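Local coordinates for chitin binding protein (Streptomyces lividans, PDB 5FTZ) that probably uses a copper ion held in a histidine brace to cleave chitin chains oxidatively, as a lytic polysaccharide monooxygenase of family AA10, at residues Y3-V8 against T82-F87. Residues are numbered along the deposited sequence; the frame is centred on the assembly and turned at random.
Sequences YTDLPV and TFRWQF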
loop_
_atom_site.group_PDB
_atom_site.type_symbol
_atom_site.label_atom_id
_atom_site.label_comp_id
_atom_site.label_asym_id
_atom_site.label_seq_id
_atom_site.Cartn_x
_atom_site.Cartn_y
_atom_site.Cartn_z
ATOM N N TYR A 3 -16.753 -4.477 -12.753
ATOM C CA TYR A 3 -16.888 -5.594 -13.691
ATOM C C TYR A 3 -16.383 -5.107 -15.044
ATOM O O TYR A 3 -16.317 -3.906 -15.308
ATOM C CB TYR A 3 -18.372 -6.032 -13.808
ATOM C CG TYR A 3 -19.323 -4.923 -14.088
ATOM C CD1 TYR A 3 -19.549 -4.471 -15.378
ATOM C CD2 TYR A 3 -19.953 -4.262 -13.059
ATOM C CE1 TYR A 3 -20.330 -3.359 -15.637
ATOM C CE2 TYR A 3 -20.817 -3.180 -13.288
ATOM C CZ TYR A 3 -20.995 -2.731 -14.591
ATOM O OH TYR A 3 -21.838 -1.688 -14.921
ATOM N N THR A 4 -16.198 -6.025 -15.952
ATOM C CA THR A 4 -15.857 -5.650 -17.320
ATOM C C THR A 4 -17.131 -5.478 -18.141
ATOM O O THR A 4 -18.053 -6.309 -18.098
ATOM C CB THR A 4 -14.982 -6.703 -17.996
ATOM O OG1 THR A 4 -15.511 -7.960 -17.658
ATOM C CG2 THR A 4 -13.523 -6.639 -17.528
ATOM N N ASP A 5 -17.139 -4.417 -18.923
ATOM C CA ASP A 5 -18.199 -4.261 -19.929
ATOM C C ASP A 5 -17.687 -4.372 -21.362
ATOM O O ASP A 5 -18.496 -4.488 -22.241
ATOM C CB ASP A 5 -19.098 -3.026 -19.697
ATOM C CG ASP A 5 -18.457 -1.795 -20.006
ATOM O OD1 ASP A 5 -17.249 -1.719 -20.125
ATOM O OD2 ASP A 5 -19.171 -0.763 -20.187
ATOM N N LEU A 6 -16.375 -4.496 -21.546
ATOM C CA LEU A 6 -15.799 -4.856 -22.852
ATOM C C LEU A 6 -14.654 -5.817 -22.624
ATOM O O LEU A 6 -13.670 -5.436 -21.969
ATOM C CB LEU A 6 -15.263 -3.652 -23.666
ATOM C CG LEU A 6 -16.290 -2.672 -24.121
ATOM C CD1 LEU A 6 -15.627 -1.418 -24.627
ATOM C CD2 LEU A 6 -17.210 -3.293 -25.183
ATOM N N PRO A 7 -14.729 -7.073 -23.115
ATOM C CA PRO A 7 -15.920 -7.711 -23.663
ATOM C C PRO A 7 -16.916 -7.917 -22.502
ATOM O O PRO A 7 -16.479 -8.204 -21.379
ATOM C CB PRO A 7 -15.366 -9.065 -24.157
ATOM C CG PRO A 7 -14.180 -9.362 -23.304
ATOM C CD PRO A 7 -13.639 -8.030 -22.854
ATOM N N VAL A 8 -18.189 -7.737 -22.771
ATOM C CA VAL A 8 -19.173 -7.742 -21.693
ATOM C C VAL A 8 -19.153 -9.051 -20.923
ATOM O O VAL A 8 -19.199 -10.141 -21.509
ATOM C CB VAL A 8 -20.562 -7.333 -22.195
ATOM C CG1 VAL A 8 -21.129 -8.337 -23.139
ATOM C CG2 VAL A 8 -21.463 -7.082 -21.018
ATOM N N THR A 82 -9.908 -2.835 -27.026
ATOM C CA THR A 82 -10.080 -2.067 -25.773
ATOM C C THR A 82 -10.826 -2.879 -24.750
ATOM O O THR A 82 -12.004 -3.182 -24.932
ATOM C CB THR A 82 -10.806 -0.767 -26.049
ATOM O OG1 THR A 82 -9.935 0.071 -26.817
ATOM C CG2 THR A 82 -11.163 -0.043 -24.774
ATOM N N PHE A 83 -10.137 -3.225 -23.662
ATOM C CA PHE A 83 -10.755 -3.886 -22.525
ATOM C C PHE A 83 -11.228 -2.794 -21.596
ATOM O O PHE A 83 -10.506 -1.798 -21.407
ATOM C CB PHE A 83 -9.735 -4.830 -21.841
ATOM C CG PHE A 83 -9.368 -5.978 -22.687
ATOM C CD1 PHE A 83 -8.304 -5.878 -23.603
ATOM C CD2 PHE A 83 -10.072 -7.154 -22.622
ATOM C CE1 PHE A 83 -7.989 -6.934 -24.424
ATOM C CE2 PHE A 83 -9.736 -8.217 -23.442
ATOM C CZ PHE A 83 -8.703 -8.095 -24.344
ATOM N N ARG A 84 -12.444 -2.904 -21.052
ATOM C CA ARG A 84 -12.978 -1.833 -20.257
ATOM C C ARG A 84 -13.683 -2.366 -19.008
ATOM O O ARG A 84 -14.488 -3.311 -19.092
ATOM C CB ARG A 84 -13.953 -1.021 -21.093
ATOM C CG ARG A 84 -14.479 0.227 -20.423
ATOM C CD ARG A 84 -15.278 1.141 -21.360
ATOM N NE ARG A 84 -16.563 0.595 -21.647
ATOM C CZ ARG A 84 -17.297 0.866 -22.730
ATOM N NH1 ARG A 84 -16.842 1.683 -23.679
ATOM N NH2 ARG A 84 -18.479 0.300 -22.873
ATOM N N TRP A 85 -13.362 -1.728 -17.894
ATOM C CA TRP A 85 -13.973 -1.949 -16.593
ATOM C C TRP A 85 -14.832 -0.775 -16.248
ATOM O O TRP A 85 -14.445 0.412 -16.484
ATOM C CB TRP A 85 -12.921 -2.081 -15.484
ATOM C CG TRP A 85 -12.157 -3.405 -15.485
ATOM C CD1 TRP A 85 -11.126 -3.744 -16.350
ATOM C CD2 TRP A 85 -12.385 -4.545 -14.692
ATOM N NE1 TRP A 85 -10.718 -5.009 -16.128
ATOM C CE2 TRP A 85 -11.415 -5.522 -15.062
ATOM C CE3 TRP A 85 -13.263 -4.827 -13.661
ATOM C CZ2 TRP A 85 -11.398 -6.800 -14.459
ATOM C CZ3 TRP A 85 -13.227 -6.077 -13.057
ATOM C CH2 TRP A 85 -12.271 -7.039 -13.445
ATOM N N GLN A 86 -15.902 -1.047 -15.526
ATOM C CA GLN A 86 -16.724 -0.011 -14.880
ATOM C C GLN A 86 -16.643 -0.278 -13.402
ATOM O O GLN A 86 -16.796 -1.429 -12.947
ATOM C CB GLN A 86 -18.188 -0.114 -15.323
ATOM C CG GLN A 86 -18.401 0.062 -16.804
ATOM C CD GLN A 86 -18.156 1.429 -17.381
ATOM O OE1 GLN A 86 -17.953 2.401 -16.654
ATOM N NE2 GLN A 86 -18.188 1.508 -18.699
ATOM N N PHE A 87 -16.308 0.735 -12.583
ATOM C CA PHE A 87 -16.175 0.536 -11.168
ATOM C C PHE A 87 -17.259 1.316 -10.375
ATOM O O PHE A 87 -17.603 2.433 -10.738
ATOM C CB PHE A 87 -14.815 1.053 -10.704
ATOM C CG PHE A 87 -13.654 0.394 -11.387
ATOM C CD1 PHE A 87 -13.304 -0.904 -11.134
ATOM C CD2 PHE A 87 -12.930 1.074 -12.366
ATOM C CE1 PHE A 87 -12.225 -1.481 -11.784
ATOM C CE2 PHE A 87 -11.872 0.490 -13.006
ATOM C CZ PHE A 87 -11.511 -0.794 -12.729
#
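Asp-5 OD2 accepts two hydrogen bonds, from Gln-86 NE2 at 2.9 Å and from Arg-84 NH2 at 3.0 Å; the donors reach it from opposite faces of the carboxylate, each well out of its plane. Arg-84 approaches side-on and also gives NE to OD1 of Asp-5, on the syn side at 2.9 Å, so the salt bridge has two prongs and fixes the carboxylate's rotation. The guanidinium and carboxylate planes are nevertheless turned 54° apart. A bend at chi3 (74°) sets NE of Arg-84 on course for Asp-5, while Leu-6 CD1 sits over the centre of one guanidinium face, 3.4 Å from CZ. Gln-86 turns its amide perpendicular to the carboxylate, and its OE1 hydrogen-bonds to Thr-134 OG1 on the next strand. Tyr-3 CE1 and CZ touch Gln-86 CB at 3.9 Å, and the Tyr-3 hydroxyl hydrogen-bonds with Lys-12 NZ.

On the other face of the sheet Thr-4 CG2 rests on the indole of Trp-85 in a CH-pi contact, 3.5 Å from the centroid of the five-membered ring. Trp-85 NE1 hydrogen-bonds to Tyr-98 OH. Past the strand end, Pro-7 CD packs against Phe-83 CD2.

The backbones pair antiparallel, Tyr-3 exchanging two hydrogen bonds with Gln-86. Arg-84 O then receives Asp-5 N at 2.9 Å and, weakly, Leu-6 N, while Arg-84 N returns a bond to Leu-6 O. Two residues opposite one make this a classic beta bulge, which lets the Asp-5 carboxylate reach Arg-84 and Gln-86. It closes the pairing of strand 2-6, an outermost strand of a three-stranded sheet, just before the cis peptide at Pro-7, within the immunoglobulin-like beta-sandwich core of AA10 lytic polysaccharide monooxygenases.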